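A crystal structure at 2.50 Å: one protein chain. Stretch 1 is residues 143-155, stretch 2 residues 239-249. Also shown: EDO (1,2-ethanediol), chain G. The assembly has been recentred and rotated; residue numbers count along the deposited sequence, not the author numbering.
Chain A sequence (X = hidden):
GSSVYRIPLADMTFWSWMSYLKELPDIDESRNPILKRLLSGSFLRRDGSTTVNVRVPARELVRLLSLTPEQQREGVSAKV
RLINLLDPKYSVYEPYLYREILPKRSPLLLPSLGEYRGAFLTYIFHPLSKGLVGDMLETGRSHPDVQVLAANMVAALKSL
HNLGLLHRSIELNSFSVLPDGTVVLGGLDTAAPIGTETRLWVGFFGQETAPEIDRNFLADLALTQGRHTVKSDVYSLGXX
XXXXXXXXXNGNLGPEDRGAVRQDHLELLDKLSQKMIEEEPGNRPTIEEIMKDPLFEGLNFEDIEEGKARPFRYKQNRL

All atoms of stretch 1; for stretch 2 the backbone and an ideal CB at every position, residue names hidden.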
# COMPACT_ATOMS: atom_id res chain seq x y z
N HIS A 143 -6.22 4.54 -18.41
CA HIS A 143 -6.24 6.00 -18.54
C HIS A 143 -7.21 6.53 -17.49
O HIS A 143 -8.41 6.59 -17.71
CB HIS A 143 -6.56 6.44 -19.99
CG HIS A 143 -5.59 5.95 -21.02
ND1 HIS A 143 -5.84 4.81 -21.74
CD2 HIS A 143 -4.35 6.37 -21.39
CE1 HIS A 143 -4.82 4.55 -22.54
NE2 HIS A 143 -3.89 5.48 -22.33
N PRO A 144 -6.71 6.87 -16.29
CA PRO A 144 -7.59 7.27 -15.19
C PRO A 144 -7.99 8.75 -15.26
O PRO A 144 -7.39 9.55 -15.99
CB PRO A 144 -6.68 7.09 -13.97
CG PRO A 144 -5.31 7.47 -14.51
CD PRO A 144 -5.29 6.93 -15.93
N ASP A 145 -9.00 9.10 -14.46
CA ASP A 145 -9.28 10.47 -14.10
C ASP A 145 -8.15 10.94 -13.17
O ASP A 145 -8.03 10.50 -12.02
CB ASP A 145 -10.68 10.55 -13.48
CG ASP A 145 -11.15 11.94 -13.12
OD1 ASP A 145 -10.30 12.80 -12.86
OD2 ASP A 145 -12.39 12.15 -13.09
N VAL A 146 -7.30 11.83 -13.69
CA VAL A 146 -6.10 12.32 -13.01
C VAL A 146 -6.49 13.04 -11.71
O VAL A 146 -5.82 12.91 -10.68
CB VAL A 146 -5.29 13.24 -13.94
CG1 VAL A 146 -4.19 13.98 -13.21
CG2 VAL A 146 -4.71 12.44 -15.09
N GLN A 147 -7.55 13.84 -11.77
CA GLN A 147 -7.98 14.65 -10.66
C GLN A 147 -8.35 13.75 -9.47
O GLN A 147 -7.94 13.99 -8.34
CB GLN A 147 -9.17 15.51 -11.10
CG GLN A 147 -9.71 16.42 -10.01
CD GLN A 147 -11.09 16.94 -10.31
OE1 GLN A 147 -11.88 16.30 -11.02
NE2 GLN A 147 -11.38 18.12 -9.80
N VAL A 148 -9.12 12.70 -9.76
CA VAL A 148 -9.67 11.82 -8.73
C VAL A 148 -8.56 10.92 -8.18
O VAL A 148 -8.54 10.64 -6.98
CB VAL A 148 -10.86 11.01 -9.27
CG1 VAL A 148 -11.36 9.99 -8.24
CG2 VAL A 148 -12.00 11.93 -9.70
N LEU A 149 -7.65 10.47 -9.05
CA LEU A 149 -6.55 9.60 -8.63
C LEU A 149 -5.65 10.35 -7.65
O LEU A 149 -5.30 9.84 -6.59
CB LEU A 149 -5.74 9.13 -9.85
CG LEU A 149 -4.53 8.25 -9.54
CD1 LEU A 149 -4.92 7.04 -8.71
CD2 LEU A 149 -3.89 7.78 -10.82
N ALA A 150 -5.31 11.59 -8.02
CA ALA A 150 -4.46 12.43 -7.20
C ALA A 150 -5.11 12.67 -5.83
O ALA A 150 -4.45 12.64 -4.82
CB ALA A 150 -4.18 13.73 -7.91
N ALA A 151 -6.43 12.89 -5.84
CA ALA A 151 -7.18 13.16 -4.61
C ALA A 151 -7.21 11.89 -3.74
O ALA A 151 -7.05 11.97 -2.53
CB ALA A 151 -8.56 13.66 -4.94
N ASN A 152 -7.43 10.74 -4.39
CA ASN A 152 -7.42 9.40 -3.76
C ASN A 152 -6.06 9.19 -3.06
O ASN A 152 -6.00 8.73 -1.91
CB ASN A 152 -7.77 8.34 -4.82
CG ASN A 152 -8.14 6.97 -4.27
OD1 ASN A 152 -7.56 6.50 -3.29
ND2 ASN A 152 -9.08 6.30 -4.92
N MET A 153 -4.97 9.60 -3.72
CA MET A 153 -3.63 9.39 -3.22
C MET A 153 -3.35 10.28 -2.00
O MET A 153 -2.83 9.77 -0.98
CB MET A 153 -2.58 9.64 -4.31
CG MET A 153 -2.44 8.49 -5.30
SD MET A 153 -1.75 8.95 -6.91
CE MET A 153 -0.06 9.29 -6.45
N VAL A 154 -3.71 11.56 -2.08
CA VAL A 154 -3.56 12.51 -0.96
C VAL A 154 -4.38 12.02 0.24
O VAL A 154 -3.92 12.04 1.37
CB VAL A 154 -3.98 13.95 -1.34
CG1 VAL A 154 -3.92 14.89 -0.16
CG2 VAL A 154 -3.17 14.53 -2.46
N ALA A 155 -5.62 11.60 -0.02
CA ALA A 155 -6.54 11.17 1.03
C ALA A 155 -5.95 9.96 1.76
O ALA A 155 -6.06 9.85 2.97
CB ALA A 155 -7.90 10.85 0.46
N UNK A 239 6.84 13.95 -5.88
CA UNK A 239 7.65 13.24 -6.87
C UNK A 239 6.78 12.21 -7.60
O UNK A 239 6.93 12.03 -8.80
CB UNK A 239 8.85 12.56 -6.20
N UNK A 240 5.89 11.55 -6.87
CA UNK A 240 5.00 10.56 -7.48
C UNK A 240 4.04 11.25 -8.47
O UNK A 240 3.72 10.69 -9.52
CB UNK A 240 4.21 9.81 -6.40
N UNK A 241 3.57 12.44 -8.12
CA UNK A 241 2.68 13.20 -8.99
C UNK A 241 3.43 13.63 -10.25
O UNK A 241 2.88 13.55 -11.36
CB UNK A 241 2.12 14.42 -8.26
N UNK A 242 4.68 14.05 -10.08
CA UNK A 242 5.52 14.41 -11.21
C UNK A 242 5.67 13.19 -12.14
O UNK A 242 5.57 13.32 -13.36
CB UNK A 242 6.89 14.91 -10.73
N UNK A 243 5.89 12.02 -11.54
CA UNK A 243 6.04 10.76 -12.24
C UNK A 243 4.77 10.50 -13.05
O UNK A 243 4.83 10.12 -14.23
CB UNK A 243 6.32 9.62 -11.26
N UNK A 244 3.62 10.74 -12.42
CA UNK A 244 2.31 10.52 -13.01
C UNK A 244 2.14 11.42 -14.25
O UNK A 244 1.76 10.94 -15.34
CB UNK A 244 1.21 10.79 -11.98
N UNK A 245 2.46 12.71 -14.11
CA UNK A 245 2.37 13.67 -15.20
C UNK A 245 3.31 13.28 -16.36
O UNK A 245 2.93 13.39 -17.53
CB UNK A 245 2.70 15.07 -14.69
N UNK A 246 4.53 12.86 -16.06
CA UNK A 246 5.49 12.44 -17.10
C UNK A 246 4.93 11.24 -17.88
O UNK A 246 5.14 11.13 -19.08
CB UNK A 246 6.84 12.08 -16.48
N UNK A 247 4.22 10.33 -17.20
CA UNK A 247 3.73 9.11 -17.86
C UNK A 247 2.53 9.42 -18.77
O UNK A 247 2.38 8.77 -19.79
CB UNK A 247 3.34 8.06 -16.82
N UNK A 248 1.69 10.40 -18.39
CA UNK A 248 0.40 10.60 -19.05
C UNK A 248 0.39 11.81 -20.00
O UNK A 248 -0.60 11.98 -20.72
CB UNK A 248 -0.69 10.77 -17.99
N UNK A 249 1.45 12.64 -20.03
CA UNK A 249 1.64 13.64 -21.10
C UNK A 249 1.75 13.01 -22.49
O UNK A 249 1.50 13.64 -23.54
CB UNK A 249 2.90 14.47 -20.82
C1 EDO G . 6.43 4.06 -12.74
O1 EDO G . 6.51 3.86 -11.33
C2 EDO G . 7.72 4.71 -13.21
O2 EDO G . 7.47 5.46 -14.39

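Stretch 2 is helical from 239 to 248 and runs nearly antiparallel to helix 146-155, at 161°, with the axes 11.7 Å apart at their closest. Such spacing leaves room for sizeable side chains between the backbones, and stretch 1 offers them a largely apolar surface.

Position 239 has nothing of stretch 1 near its ideal CB, so many residues would fit; it is Val-239, which makes no contact here.

At 240 the CA-to-CB bond points toward stretch 1, and the ideal CB already lies 4.3 Å from Met-153 CE. A small apolar residue suits a place the methionine has largely filled. It is Ala-240, whose CB sits 4.4 Å from Met-153 CE.

Position 241 points sideways, yet the CA atom of 241 is 7.4 Å from Ala-150 CA, and the small side chain of Ala-150 leaves space. A long or flat apolar group could reach back: Leu, Met or an aromatic. Phe-241, with chi1 m, brings its ring nearer than its CB. Its CE1 is 4.0 Å from Ala-150 CB and 3.4 Å from Met-153 CE, while Val-154 CG2 meets the ring edge, 3.8 Å from CZ. Met-153 SD also lies at the edge, 5.2 Å from the ring centroid. The ring thus fills the space over Ala-150.

Positions 242 and 243 are out of reach of stretch 1, and polar residues are acceptable. Arg-242 finds partners elsewhere in the structure; Asn-243 OD1 accepts a hydrogen bond from O2 of the ethanediol at 3.1 Å.

Position 244 points toward stretch 1, but no atom there comes within 5.5 Å of its ideal CB. The gap, bordered by Leu-149 and Met-153, calls for a medium or long apolar chain, such as Leu, Ile or Met. Leu-244 extends CD2 to 4.1 Å from Leu-149 CD2 and 4.4 Å from Met-153 SD.

Position 245 points sideways and tolerates many residues; Val-245 CG2 comes no nearer than 6.0 Å, to Val-146 CG1. Positions 246 and 247 are out of reach, so stretch 1 sets no preference between polar Gln-246 and apolar Leu-247.

At 248 CA-to-CB again points toward stretch 1, with the ideal CB 5.2 Å from Val-146 CG2 and Pro-144 beyond. Leu, Ile or Met would suit. Leu-248 places CD1 3.8 Å from Val-146 CG2 and 4.3 Å from Pro-144 CG, packing against the start of the other helix.

Position 249 faces nothing in stretch 1, and its phi of -61° does not demand glycine; a CB would have room. It is Gly-249.

Stretch 2 (239-249) VAFRNLVQLLG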
# COMPACT_ATOMS: atom_id res chain seq x y z
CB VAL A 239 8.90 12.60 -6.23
CG1 VAL A 239 9.58 11.60 -7.16
CG2 VAL A 239 9.88 13.65 -5.76
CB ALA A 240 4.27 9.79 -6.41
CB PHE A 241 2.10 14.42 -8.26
CG PHE A 241 1.01 14.11 -7.27
CD1 PHE A 241 0.30 12.92 -7.31
CD2 PHE A 241 0.66 15.05 -6.31
CE1 PHE A 241 -0.66 12.65 -6.36
CE2 PHE A 241 -0.33 14.78 -5.38
CZ PHE A 241 -0.99 13.58 -5.41
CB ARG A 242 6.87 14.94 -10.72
CG ARG A 242 7.82 15.35 -11.84
CD ARG A 242 7.25 16.30 -12.89
NE ARG A 242 6.77 17.56 -12.34
CZ ARG A 242 7.55 18.55 -11.89
NH1 ARG A 242 8.86 18.43 -11.92
NH2 ARG A 242 7.00 19.64 -11.39
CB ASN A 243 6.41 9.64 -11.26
CG ASN A 243 6.81 8.32 -11.88
OD1 ASN A 243 6.80 8.15 -13.10
ND2 ASN A 243 7.11 7.35 -11.04
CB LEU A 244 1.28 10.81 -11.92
CG LEU A 244 -0.20 10.58 -12.20
CD1 LEU A 244 -0.44 9.30 -12.93
CD2 LEU A 244 -0.94 10.57 -10.87
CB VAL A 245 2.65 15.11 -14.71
CG1 VAL A 245 2.84 16.07 -15.87
CG2 VAL A 245 1.54 15.62 -13.81
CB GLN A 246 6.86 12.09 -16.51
CG GLN A 246 7.65 13.29 -16.00
CD GLN A 246 8.77 12.90 -15.06
OE1 GLN A 246 8.88 11.75 -14.66
NE2 GLN A 246 9.62 13.85 -14.72
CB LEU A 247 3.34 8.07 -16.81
CG LEU A 247 4.51 7.41 -16.08
CD1 LEU A 247 4.00 6.54 -14.94
CD2 LEU A 247 5.36 6.60 -17.03
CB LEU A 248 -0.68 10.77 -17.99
CG LEU A 248 -1.03 9.52 -17.17
CD1 LEU A 248 -2.09 9.83 -16.14
CD2 LEU A 248 -1.49 8.37 -18.06
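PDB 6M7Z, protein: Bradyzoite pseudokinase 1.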